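Local coordinates for UDP-glucose 4-epimerase (PDB 7K3P), which interconverts UDP-glucose and UDP-galactose, and probably their N-acetylated counterparts, by epimerising the sugar at C4 with bound NAD, at residues K226-G231 with K296-P301; E266-N271 with A314-N319. The protein carries 2 engineered substitutions. All blocks are in the same frame, centred on the assembly; numbering follows the deposited sequence.

Contact 1: residues K226-G231 with K296-P301; sequences KLFIFG and KVELAP
Phe230 and Ala300 meet across two parallel strands, the ring presenting one ortho carbon, CD1, to the methyl CB of Ala300 at 3.6 Å. With Phe230 CG anti to its own carbonyl carbon (chi1 -66°), the ring is swung to where CD1 comes up against that methyl, and the carbonyl O of Pro301 lies at the ring edge, in its plane. Arg303 adds a cation-pi contact to the same ring. Two residues back, Phe228 meets Glu298 obliquely: its CE1 is 3.7 Å from Glu298 CB, and the ring plane makes 58° with the carboxylate. That carboxylate turns away from the ring toward Lys226, whose chain bends at chi3; with Lys226 NZ 3.9 Å from Glu298 OE1, the salt bridge is long. Lys226 CG also packs on the aliphatic part of Lys296, while Lys296 NZ pairs with Asp225.

Together 226-230 and 296-300 form a small two-stranded parallel sheet, well removed from the seven-stranded Rossmann-type sheet, in the part of the short-chain dehydrogenase/reductase fold usually assigned to substrate binding. Five backbone hydrogen bonds join them, alternating in direction: Leu227 and Ile229 donate to the carbonyls of Lys296 and Glu298, and Glu298 and Ala300 donate back to those of Leu227 and Ile229. The last, from Gly231 N to Ala300 O at 2.8 Å, arrives from above the carbonyl plane, 42° out of it.

On the other face, Ile229 CD1 touches two partners, 3.9 Å from Leu299 CD1 and 4.1 Å from Val297 CG2. Helices pack against this apolar side: Ile284 of helix 280-291 touches both Leu227 and Ile229, and Leu227 also reaches Val215, Ala216 and Cys219 of helix 212-220.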
ATOM      1  N   LYS A 226     -27.357  11.407 -24.593  1.00 48.41           N
ATOM      2  CA  LYS A 226     -28.228  12.028 -23.603  1.00 45.84           C
ATOM      3  C   LYS A 226     -27.502  12.230 -22.275  1.00 43.68           C
ATOM      4  O   LYS A 226     -26.507  11.563 -21.993  1.00 45.07           O
ATOM      5  CB  LYS A 226     -29.487  11.174 -23.377  1.00 49.78           C
ATOM      6  CG  LYS A 226     -30.570  11.329 -24.450  1.00 56.68           C
ATOM      7  CD  LYS A 226     -31.970  10.970 -23.925  1.00 53.75           C
ATOM      8  CE  LYS A 226     -32.292   9.491 -24.088  1.00 56.07           C
ATOM      9  NZ  LYS A 226     -33.649   9.154 -23.541  1.00 57.57           N
ATOM     10  N   LEU A 227     -28.004  13.162 -21.472  1.00 44.11           N
ATOM     11  CA  LEU A 227     -27.534  13.357 -20.100  1.00 44.08           C
ATOM     12  C   LEU A 227     -28.732  13.154 -19.174  1.00 44.59           C
ATOM     13  O   LEU A 227     -29.784  13.759 -19.377  1.00 45.79           O
ATOM     14  CB  LEU A 227     -26.950  14.767 -19.921  1.00 39.98           C
ATOM     15  CG  LEU A 227     -26.339  15.188 -18.580  1.00 41.00           C
ATOM     16  CD1 LEU A 227     -25.443  16.409 -18.762  1.00 34.03           C
ATOM     17  CD2 LEU A 227     -27.415  15.485 -17.544  1.00 43.26           C
ATOM     18  N   PHE A 228     -28.589  12.303 -18.167  1.00 43.13           N
ATOM     19  CA  PHE A 228     -29.697  12.054 -17.257  1.00 41.12           C
ATOM     20  C   PHE A 228     -29.508  12.787 -15.933  1.00 40.73           C
ATOM     21  O   PHE A 228     -28.434  12.739 -15.336  1.00 35.86           O
ATOM     22  CB  PHE A 228     -29.850  10.552 -17.003  1.00 43.90           C
ATOM     23  CG  PHE A 228     -30.533   9.803 -18.123  1.00 45.54           C
ATOM     24  CD1 PHE A 228     -31.896   9.957 -18.349  1.00 49.69           C
ATOM     25  CD2 PHE A 228     -29.821   8.931 -18.932  1.00 45.62           C
ATOM     26  CE1 PHE A 228     -32.537   9.265 -19.372  1.00 49.28           C
ATOM     27  CE2 PHE A 228     -30.455   8.229 -19.956  1.00 48.16           C
ATOM     28  CZ  PHE A 228     -31.814   8.397 -20.173  1.00 47.84           C
ATOM     29  N   ILE A 229     -30.549  13.477 -15.475  1.00 38.72           N
ATOM     30  CA  ILE A 229     -30.539  14.015 -14.124  1.00 35.00           C
ATOM     31  C   ILE A 229     -31.222  13.010 -13.207  1.00 36.77           C
ATOM     32  O   ILE A 229     -32.439  12.823 -13.292  1.00 36.65           O
ATOM     33  CB  ILE A 229     -31.309  15.330 -14.019  1.00 31.83           C
ATOM     34  CG1 ILE A 229     -30.815  16.343 -15.049  1.00 36.80           C
ATOM     35  CG2 ILE A 229     -31.178  15.900 -12.613  1.00 33.99           C
ATOM     36  CD1 ILE A 229     -31.482  17.702 -14.901  1.00 31.44           C
ATOM     37  N   PHE A 230     -30.453  12.367 -12.335  1.00 34.72           N
ATOM     38  CA  PHE A 230     -31.019  11.405 -11.398  1.00 33.56           C
ATOM     39  C   PHE A 230     -31.506  12.080 -10.131  1.00 36.35           C
ATOM     40  O   PHE A 230     -30.733  12.272  -9.189  1.00 37.42           O
ATOM     41  CB  PHE A 230     -30.001  10.317 -11.071  1.00 34.22           C
ATOM     42  CG  PHE A 230     -29.659   9.453 -12.245  1.00 37.10           C
ATOM     43  CD1 PHE A 230     -30.559   8.502 -12.707  1.00 40.35           C
ATOM     44  CD2 PHE A 230     -28.446   9.599 -12.898  1.00 37.97           C
ATOM     45  CE1 PHE A 230     -30.246   7.701 -13.803  1.00 40.77           C
ATOM     46  CE2 PHE A 230     -28.128   8.809 -13.985  1.00 40.02           C
ATOM     47  CZ  PHE A 230     -29.030   7.855 -14.438  1.00 39.33           C
ATOM     48  N   GLY A 231     -32.788  12.446 -10.114  1.00 33.45           N
ATOM     49  CA  GLY A 231     -33.386  13.090  -8.955  1.00 32.83           C
ATOM     50  C   GLY A 231     -33.347  14.606  -9.048  1.00 36.83           C
ATOM     51  O   GLY A 231     -32.292  15.195  -9.344  1.00 31.98           O
ATOM     52  N   LYS A 296     -29.459  16.803 -25.430  1.00 46.91           N
ATOM     53  CA  LYS A 296     -30.601  16.143 -24.788  1.00 47.17           C
ATOM     54  C   LYS A 296     -30.377  15.826 -23.303  1.00 43.02           C
ATOM     55  O   LYS A 296     -29.448  15.088 -22.947  1.00 40.65           O
ATOM     56  CB  LYS A 296     -30.956  14.848 -25.535  1.00 47.26           C
ATOM     57  CG  LYS A 296     -31.328  15.046 -27.005  1.00 54.84           C
ATOM     58  CD  LYS A 296     -31.878  13.766 -27.639  1.00 54.07           C
ATOM     59  CE  LYS A 296     -30.794  12.711 -27.835  1.00 53.81           C
ATOM     60  NZ  LYS A 296     -29.703  13.182 -28.737  1.00 57.03           N
ATOM     61  N   VAL A 297     -31.233  16.377 -22.442  1.00 43.34           N
ATOM     62  CA  VAL A 297     -31.258  15.978 -21.032  1.00 45.61           C
ATOM     63  C   VAL A 297     -32.643  15.514 -20.570  1.00 46.88           C
ATOM     64  O   VAL A 297     -33.669  16.101 -20.941  1.00 44.27           O
ATOM     65  CB  VAL A 297     -30.685  17.066 -20.079  1.00 43.26           C
ATOM     66  CG1 VAL A 297     -30.265  18.305 -20.849  1.00 43.87           C
ATOM     67  CG2 VAL A 297     -31.675  17.401 -18.974  1.00 41.39           C
ATOM     68  N   GLU A 298     -32.660  14.448 -19.768  1.00 46.62           N
ATOM     69  CA  GLU A 298     -33.905  13.870 -19.277  1.00 44.93           C
ATOM     70  C   GLU A 298     -33.890  13.699 -17.766  1.00 44.62           C
ATOM     71  O   GLU A 298     -32.881  13.294 -17.179  1.00 45.54           O
ATOM     72  CB  GLU A 298     -34.174  12.511 -19.936  1.00 51.65           C
ATOM     73  CG  GLU A 298     -35.619  12.313 -20.364  1.00 51.64           C
ATOM     74  CD  GLU A 298     -35.925  12.994 -21.683  1.00 57.32           C
ATOM     75  OE1 GLU A 298     -35.356  12.562 -22.712  1.00 60.30           O
ATOM     76  OE2 GLU A 298     -36.731  13.955 -21.689  1.00 54.88           O
ATOM     77  N   LEU A 299     -35.019  14.013 -17.143  1.00 43.46           N
ATOM     78  CA  LEU A 299     -35.201  13.819 -15.715  1.00 37.83           C
ATOM     79  C   LEU A 299     -35.358  12.339 -15.423  1.00 39.19           C
ATOM     80  O   LEU A 299     -36.131  11.646 -16.087  1.00 38.44           O
ATOM     81  CB  LEU A 299     -36.457  14.551 -15.261  1.00 42.18           C
ATOM     82  CG  LEU A 299     -36.290  15.676 -14.246  1.00 47.47           C
ATOM     83  CD1 LEU A 299     -35.270  16.674 -14.763  1.00 46.88           C
ATOM     84  CD2 LEU A 299     -37.625  16.365 -13.976  1.00 46.08           C
ATOM     85  N   ALA A 300     -34.626  11.850 -14.430  1.00 38.78           N
ATOM     86  CA  ALA A 300     -34.791  10.478 -13.968  1.00 35.27           C
ATOM     87  C   ALA A 300     -35.040  10.484 -12.474  1.00 36.05           C
ATOM     88  O   ALA A 300     -34.823  11.503 -11.814  1.00 35.05           O
ATOM     89  CB  ALA A 300     -33.566   9.649 -14.297  1.00 34.08           C
ATOM     90  N   PRO A 301     -35.491   9.346 -11.928  1.00 32.41           N
ATOM     91  CA  PRO A 301     -35.683   9.228 -10.478  1.00 33.98           C
ATOM     92  C   PRO A 301     -34.353   9.324  -9.748  1.00 33.26           C
ATOM     93  O   PRO A 301     -33.293   9.187 -10.366  1.00 36.46           O
ATOM     94  CB  PRO A 301     -36.234   7.804 -10.313  1.00 34.37           C
ATOM     95  CG  PRO A 301     -36.864   7.488 -11.659  1.00 36.20           C
ATOM     96  CD  PRO A 301     -35.935   8.141 -12.650  1.00 37.03           C
TER

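Contact 2: residues E266-N271 with A314-N319; sequences ESNVFN and ASKIRN
Strand 268-271 and the first turn of helix 315-319 run at 116° to each other, their axes 7.1 Å apart at the closest, with the CA atoms of Phe270 and Ile317, and of Asn271 and Ala314, nearest each other. Lys316 carries the polar half of the contact. With CG anti to the backbone N (chi1 -171°) and the chain extended beyond it, the side chain reaches out to the strand and delivers NZ to two acceptors. One is Val269 O, 2.9 Å from Lys316 NZ and met in the carbonyl plane; the other is Asn268 OD1, only 2.6 Å from Lys316 NZ and approached from above the amide plane. Asn268 OD1 also takes the N-H of Val269, from the same face, while Asn268 ND2 bonds to Tyr261 OH, which leaves the amide little freedom to flip.

Phe270 carries the apolar half. Its ring edge meets the lysine stem, CE1 lying 3.7 Å from Lys316 CG, and Ile317 CG1 sits over one face. Tyr261 packs edge-to-face with the same ring. Beyond it, Ile317 CG2 lies 3.5 Å from Asn271 O, and a water links that carbonyl to Ile317 N near the helix start. Asn271 ties in further through its side chain, OD1 to Tyr142 OH and ND2 to Asp313 O.

Strand 268-271 is one of the two edge strands, within this chain, of the seven-stranded parallel sheet, hydrogen-bonded to strand 184-189, so this is a short helix packed beside an edge strand of the NAD-binding Rossmann-type domain.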
ATOM      1  N   GLU A 266       5.690  22.445   8.250  1.00 35.57           N
ATOM      2  CA  GLU A 266       5.905  21.007   8.322  1.00 37.58           C
ATOM      3  C   GLU A 266       5.029  20.263   7.310  1.00 31.32           C
ATOM      4  O   GLU A 266       4.252  20.879   6.566  1.00 28.17           O
ATOM      5  CB  GLU A 266       5.645  20.503   9.740  1.00 35.36           C
ATOM      6  CG  GLU A 266       6.740  20.885  10.726  1.00 43.59           C
ATOM      7  CD  GLU A 266       8.081  20.226  10.405  1.00 53.39           C
ATOM      8  OE1 GLU A 266       8.374  19.166  11.003  1.00 61.38           O
ATOM      9  OE2 GLU A 266       8.839  20.764   9.561  1.00 49.30           O
ATOM     10  N   SER A 267       5.179  18.941   7.271  1.00 33.46           N
ATOM     11  CA  SER A 267       4.413  18.108   6.343  1.00 28.53           C
ATOM     12  C   SER A 267       2.916  18.289   6.581  1.00 30.04           C
ATOM     13  O   SER A 267       2.491  18.569   7.706  1.00 28.34           O
ATOM     14  CB  SER A 267       4.810  16.640   6.519  1.00 29.40           C
ATOM     15  OG  SER A 267       6.121  16.429   6.021  1.00 25.96           O
ATOM     16  N   ASN A 268       2.113  18.154   5.530  1.00 27.00           N
ATOM     17  CA  ASN A 268       0.671  18.317   5.693  1.00 29.61           C
ATOM     18  C   ASN A 268      -0.119  17.725   4.538  1.00 29.84           C
ATOM     19  O   ASN A 268       0.448  17.406   3.485  1.00 27.35           O
ATOM     20  CB  ASN A 268       0.316  19.805   5.846  1.00 26.41           C
ATOM     21  CG  ASN A 268      -0.713  20.047   6.939  1.00 32.22           C
ATOM     22  OD1 ASN A 268      -1.531  19.174   7.243  1.00 33.23           O
ATOM     23  ND2 ASN A 268      -0.669  21.229   7.544  1.00 25.50           N
ATOM     24  N   VAL A 269      -1.432  17.604   4.732  1.00 27.40           N
ATOM     25  CA  VAL A 269      -2.332  17.180   3.658  1.00 24.76           C
ATOM     26  C   VAL A 269      -3.445  18.215   3.504  1.00 23.76           C
ATOM     27  O   VAL A 269      -3.961  18.728   4.501  1.00 25.87           O
ATOM     28  CB  VAL A 269      -2.885  15.755   3.934  1.00 27.52           C
ATOM     29  CG1 VAL A 269      -3.410  15.657   5.370  1.00 29.97           C
ATOM     30  CG2 VAL A 269      -3.961  15.370   2.925  1.00 25.40           C
ATOM     31  N   PHE A 270      -3.787  18.553   2.263  1.00 22.44           N
ATOM     32  CA  PHE A 270      -4.799  19.567   1.999  1.00 26.12           C
ATOM     33  C   PHE A 270      -5.789  19.061   0.976  1.00 28.90           C
ATOM     34  O   PHE A 270      -5.384  18.507  -0.060  1.00 20.88           O
ATOM     35  CB  PHE A 270      -4.184  20.839   1.384  1.00 27.22           C
ATOM     36  CG  PHE A 270      -3.281  21.607   2.308  1.00 27.98           C
ATOM     37  CD1 PHE A 270      -3.795  22.270   3.417  1.00 26.03           C
ATOM     38  CD2 PHE A 270      -1.919  21.699   2.037  1.00 27.23           C
ATOM     39  CE1 PHE A 270      -2.961  22.994   4.261  1.00 31.01           C
ATOM     40  CE2 PHE A 270      -1.067  22.420   2.878  1.00 32.61           C
ATOM     41  CZ  PHE A 270      -1.593  23.072   4.000  1.00 29.11           C
ATOM     42  N   ASN A 271      -7.076  19.287   1.237  1.00 19.63           N
ATOM     43  CA  ASN A 271      -8.043  19.256   0.158  1.00 24.57           C
ATOM     44  C   ASN A 271      -7.810  20.492  -0.699  1.00 23.91           C
ATOM     45  O   ASN A 271      -7.530  21.574  -0.168  1.00 24.22           O
ATOM     46  CB  ASN A 271      -9.472  19.320   0.706  1.00 23.98           C
ATOM     47  CG  ASN A 271      -9.903  18.041   1.383  1.00 26.16           C
ATOM     48  OD1 ASN A 271      -9.477  16.942   1.003  1.00 24.16           O
ATOM     49  ND2 ASN A 271     -10.774  18.170   2.392  1.00 22.80           N
ATOM     50  N   ALA A 314     -12.453  23.010   2.008  1.00 25.48           N
ATOM     51  CA  ALA A 314     -11.201  23.665   1.631  1.00 24.15           C
ATOM     52  C   ALA A 314     -10.729  24.736   2.613  1.00 29.81           C
ATOM     53  O   ALA A 314      -9.861  25.542   2.274  1.00 29.94           O
ATOM     54  CB  ALA A 314     -11.316  24.252   0.235  1.00 26.86           C
ATOM     55  N   SER A 315     -11.289  24.751   3.820  1.00 32.53           N
ATOM     56  CA  SER A 315     -10.911  25.767   4.798  1.00 35.00           C
ATOM     57  C   SER A 315      -9.423  25.661   5.210  1.00 35.33           C
ATOM     58  O   SER A 315      -8.722  26.677   5.347  1.00 32.83           O
ATOM     59  CB  SER A 315     -11.848  25.714   6.009  1.00 30.24           C
ATOM     60  OG  SER A 315     -11.736  24.492   6.709  1.00 28.63           O
ATOM     61  N   LYS A 316      -8.929  24.437   5.381  1.00 36.54           N
ATOM     62  CA  LYS A 316      -7.521  24.237   5.759  1.00 33.91           C
ATOM     63  C   LYS A 316      -6.527  24.892   4.778  1.00 31.00           C
ATOM     64  O   LYS A 316      -5.663  25.679   5.186  1.00 32.51           O
ATOM     65  CB  LYS A 316      -7.224  22.747   5.951  1.00 30.91           C
ATOM     66  CG  LYS A 316      -5.865  22.464   6.555  1.00 32.61           C
ATOM     67  CD  LYS A 316      -5.745  20.991   6.946  1.00 28.91           C
ATOM     68  CE  LYS A 316      -4.312  20.645   7.298  1.00 28.62           C
ATOM     69  NZ  LYS A 316      -4.117  19.165   7.370  1.00 28.59           N
ATOM     70  N   ILE A 317      -6.656  24.598   3.486  1.00 30.41           N
ATOM     71  CA  ILE A 317      -5.738  25.170   2.508  1.00 29.29           C
ATOM     72  C   ILE A 317      -5.823  26.711   2.435  1.00 33.76           C
ATOM     73  O   ILE A 317      -4.800  27.378   2.260  1.00 28.69           O
ATOM     74  CB  ILE A 317      -5.899  24.539   1.105  1.00 25.41           C
ATOM     75  CG1 ILE A 317      -4.665  24.840   0.242  1.00 26.08           C
ATOM     76  CG2 ILE A 317      -7.193  25.001   0.423  1.00 27.12           C
ATOM     77  CD1 ILE A 317      -4.676  24.223  -1.176  1.00 23.12           C
ATOM     78  N   ARG A 318      -7.029  27.270   2.565  1.00 29.49           N
ATOM     79  CA  ARG A 318      -7.192  28.729   2.586  1.00 32.69           C
ATOM     80  C   ARG A 318      -6.476  29.302   3.807  1.00 33.18           C
ATOM     81  O   ARG A 318      -5.761  30.309   3.721  1.00 33.45           O
ATOM     82  CB  ARG A 318      -8.683  29.115   2.621  1.00 30.19           C
ATOM     83  CG  ARG A 318      -9.407  28.992   1.264  1.00 29.87           C
ATOM     84  CD  ARG A 318     -10.773  29.732   1.280  1.00 27.47           C
ATOM     85  NE  ARG A 318     -11.515  29.407   2.499  1.00 27.65           N
ATOM     86  CZ  ARG A 318     -12.401  28.426   2.606  1.00 29.71           C
ATOM     87  NH1 ARG A 318     -12.681  27.654   1.554  1.00 26.94           N
ATOM     88  NH2 ARG A 318     -13.005  28.213   3.766  1.00 29.72           N
ATOM     89  N   ASN A 319      -6.675  28.641   4.945  1.00 27.50           N
ATOM     90  CA  ASN A 319      -6.083  29.067   6.202  1.00 33.86           C
ATOM     91  C   ASN A 319      -4.540  29.036   6.249  1.00 40.41           C
ATOM     92  O   ASN A 319      -3.912  29.972   6.759  1.00 35.77           O
ATOM     93  CB  ASN A 319      -6.679  28.237   7.340  1.00 36.05           C
ATOM     94  CG  ASN A 319      -6.168  28.655   8.703  1.00 48.60           C
ATOM     95  OD1 ASN A 319      -5.893  27.810   9.562  1.00 54.82           O
ATOM     96  ND2 ASN A 319      -6.036  29.968   8.915  1.00 52.97           N
TER
HETATM   97  O   HOH W   1      -8.197  22.362   2.404  1.00 27.43           O

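Overall arrangement
Neither contact is wholly buried, but their places differ: the centre of contact 2 lies about 16 Å from the centre of the chain, that of contact 1 about 27 Å. Their centres are 36 Å apart and they share no helix or strand, although their segments alternate along the sequence. Contact 1 pairs two strands in a small separate sheet, held by regular backbone hydrogen bonds with apolar residues toward the helices and charged ones among its more exposed side chains. Contact 2 sets a helix against the edge of the main parallel sheet; there a lysine, a bridging water and one aromatic ring do the joining, and no direct backbone-to-backbone bond forms.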